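PDB 4V2X: endo-beta-1,4-glucanase (cellulase B) from Bacillus halodurans, which probably hydrolyses beta-1,4-linked glucans and related polysaccharides such as xyloglucan, joining a family 5 glycoside hydrolase module to an immunoglobulin-like and a CBM46 module. Local coordinates for residues D217-F222 against V239-E244. Sequence-based numbering, arbitrary orientation.
With CA (calcium ion), chain B.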
loop_
_atom_site.group_PDB
_atom_site.type_symbol
_atom_site.label_atom_id
_atom_site.label_comp_id
_atom_site.label_asym_id
_atom_site.label_seq_id
_atom_site.Cartn_x
_atom_site.Cartn_y
_atom_site.Cartn_z
ATOM N N ASP A 217 -8.222 3.657 1.325
ATOM C CA ASP A 217 -9.245 4.276 0.480
ATOM C C ASP A 217 -10.342 4.972 1.293
ATOM O O ASP A 217 -10.766 6.070 0.943
ATOM C CB ASP A 217 -9.863 3.248 -0.463
ATOM C CG ASP A 217 -8.908 2.797 -1.555
ATOM O OD1 ASP A 217 -7.792 3.355 -1.678
ATOM O OD2 ASP A 217 -9.283 1.886 -2.314
ATOM N N LEU A 218 -10.806 4.343 2.371
ATOM C CA LEU A 218 -11.835 4.956 3.218
ATOM C C LEU A 218 -11.320 6.228 3.869
ATOM O O LEU A 218 -12.007 7.240 3.900
ATOM C CB LEU A 218 -12.300 3.996 4.316
ATOM C CG LEU A 218 -13.126 2.790 3.896
ATOM C CD1 LEU A 218 -13.334 1.902 5.107
ATOM C CD2 LEU A 218 -14.468 3.198 3.304
ATOM N N ASN A 219 -10.112 6.166 4.402
ATOM C CA ASN A 219 -9.505 7.337 5.014
ATOM C C ASN A 219 -9.303 8.464 4.004
ATOM O O ASN A 219 -9.455 9.639 4.325
ATOM C CB ASN A 219 -8.174 6.974 5.681
ATOM C CG ASN A 219 -8.357 6.289 7.031
ATOM O OD1 ASN A 219 -9.363 6.489 7.706
ATOM N ND2 ASN A 219 -7.369 5.496 7.437
ATOM N N THR A 220 -8.959 8.084 2.780
ATOM C CA THR A 220 -8.610 9.045 1.737
ATOM C C THR A 220 -9.841 9.737 1.166
ATOM O O THR A 220 -9.843 10.954 0.975
ATOM C CB THR A 220 -7.831 8.331 0.622
ATOM O OG1 THR A 220 -6.619 7.822 1.175
ATOM C CG2 THR A 220 -7.498 9.277 -0.541
ATOM N N VAL A 221 -10.887 8.967 0.890
ATOM C CA VAL A 221 -12.119 9.551 0.383
ATOM C C VAL A 221 -12.774 10.464 1.431
ATOM O O VAL A 221 -13.348 11.493 1.102
ATOM C CB VAL A 221 -13.101 8.480 -0.142
ATOM C CG1 VAL A 221 -13.599 7.574 0.972
ATOM C CG2 VAL A 221 -14.258 9.152 -0.878
ATOM N N PHE A 222 -12.677 10.074 2.697
ATOM C CA PHE A 222 -13.151 10.898 3.804
ATOM C C PHE A 222 -12.422 12.242 3.800
ATOM O O PHE A 222 -13.050 13.300 3.842
ATOM C CB PHE A 222 -12.957 10.102 5.107
ATOM C CG PHE A 222 -12.905 10.923 6.360
ATOM C CD1 PHE A 222 -14.066 11.376 6.961
ATOM C CD2 PHE A 222 -11.691 11.171 6.985
ATOM C CE1 PHE A 222 -14.018 12.096 8.144
ATOM C CE2 PHE A 222 -11.635 11.893 8.162
ATOM C CZ PHE A 222 -12.805 12.354 8.746
ATOM N N VAL A 239 -9.399 12.874 12.147
ATOM C CA VAL A 239 -8.841 11.788 12.939
ATOM C C VAL A 239 -8.914 10.499 12.132
ATOM O O VAL A 239 -9.992 10.098 11.689
ATOM C CB VAL A 239 -9.601 11.630 14.279
ATOM C CG1 VAL A 239 -8.955 10.549 15.140
ATOM C CG2 VAL A 239 -9.637 12.950 15.039
ATOM N N LEU A 240 -7.759 9.863 11.929
ATOM C CA LEU A 240 -7.666 8.667 11.094
ATOM C C LEU A 240 -7.124 7.487 11.902
ATOM O O LEU A 240 -6.093 7.605 12.558
ATOM C CB LEU A 240 -6.752 8.914 9.888
ATOM C CG LEU A 240 -7.126 10.067 8.949
ATOM C CD1 LEU A 240 -6.107 10.192 7.822
ATOM C CD2 LEU A 240 -8.530 9.894 8.386
ATOM N N PRO A 241 -7.815 6.341 11.843
ATOM C CA PRO A 241 -7.440 5.177 12.627
ATOM C C PRO A 241 -6.499 4.212 11.926
ATOM O O PRO A 241 -6.469 4.133 10.696
ATOM C CB PRO A 241 -8.779 4.476 12.824
ATOM C CG PRO A 241 -9.487 4.730 11.532
ATOM C CD PRO A 241 -9.112 6.138 11.166
ATOM N N THR A 242 -5.764 3.446 12.722
ATOM C CA THR A 242 -5.177 2.202 12.247
ATOM C C THR A 242 -6.263 1.132 12.113
ATOM O O THR A 242 -7.357 1.255 12.684
ATOM C CB THR A 242 -4.135 1.662 13.239
ATOM O OG1 THR A 242 -4.739 1.546 14.530
ATOM C CG2 THR A 242 -2.953 2.578 13.336
ATOM N N MET A 243 -5.950 0.065 11.385
ATOM C CA MET A 243 -6.836 -1.106 11.307
ATOM C C MET A 243 -7.090 -1.627 12.720
ATOM O O MET A 243 -6.146 -1.771 13.515
ATOM C CB MET A 243 -6.215 -2.221 10.454
ATOM C CG MET A 243 -7.208 -3.282 9.979
ATOM S SD MET A 243 -8.330 -2.692 8.690
ATOM C CE MET A 243 -7.176 -2.524 7.331
ATOM N N GLU A 244 -8.365 -1.867 13.023
ATOM C CA GLU A 244 -8.822 -2.331 14.347
ATOM C C GLU A 244 -8.448 -1.379 15.486
ATOM O O GLU A 244 -8.557 -1.741 16.659
ATOM C CB GLU A 244 -8.293 -3.744 14.640
ATOM C CG GLU A 244 -8.867 -4.819 13.736
ATOM C CD GLU A 244 -8.448 -6.227 14.124
ATOM O OE1 GLU A 244 -7.599 -6.399 15.026
ATOM O OE2 GLU A 244 -8.984 -7.173 13.524
HETATM CA CA CA B . -5.567 4.042 -2.034
HETATM O O HOH W 1 -5.299 1.813 -1.158
HETATM O O HOH W 2 -3.178 4.343 -1.937
#
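Asn219 and Phe222 both meet Leu240 at the same methyl: its CD2 lies 3.7 Å from Phe222 CD2 and 3.6 Å from Asn219 OD1. The methyl approaches the phenyl ring obliquely, whereas the amide and the leucine chain slide past each other in opposite directions. Phe222 CG is anti to the backbone N (chi1 159°), which swings the ring out from the helix, roughly across its axis, toward the strand. The same Asn219 OD1 also touches Pro241 CD at 3.5 Å, and ND2 sits 3.6 Å from Pro241 O without a hydrogen bond being formed. OD1 is instead hydrogen-bonded to Ser194, which satisfies this buried oxygen despite its apolar neighbours. Cutting Asn219 back to an alanine would remove the amide and is likely to leave the Ser194 hydroxyl without this partner and a gap beside Leu240 CD2 and Pro241 CD.

The axes of helix segment 217-222 and strand segment 239-241 come within 9.3 Å and run nearly antiparallel (170°); they lie on helix 209-227 and the TIM-barrel strand it leads into, 238-241. At the far end, Asp217 OD1 binds calcium at 2.4 Å, together with Asp216 of the same chain, Asp216 and Asp217 of the second subunit and two waters. With no hydrogen bond between the segments, cohesion rests on van der Waals contact, while Ser194, outside them, satisfies the polar end of Asn219.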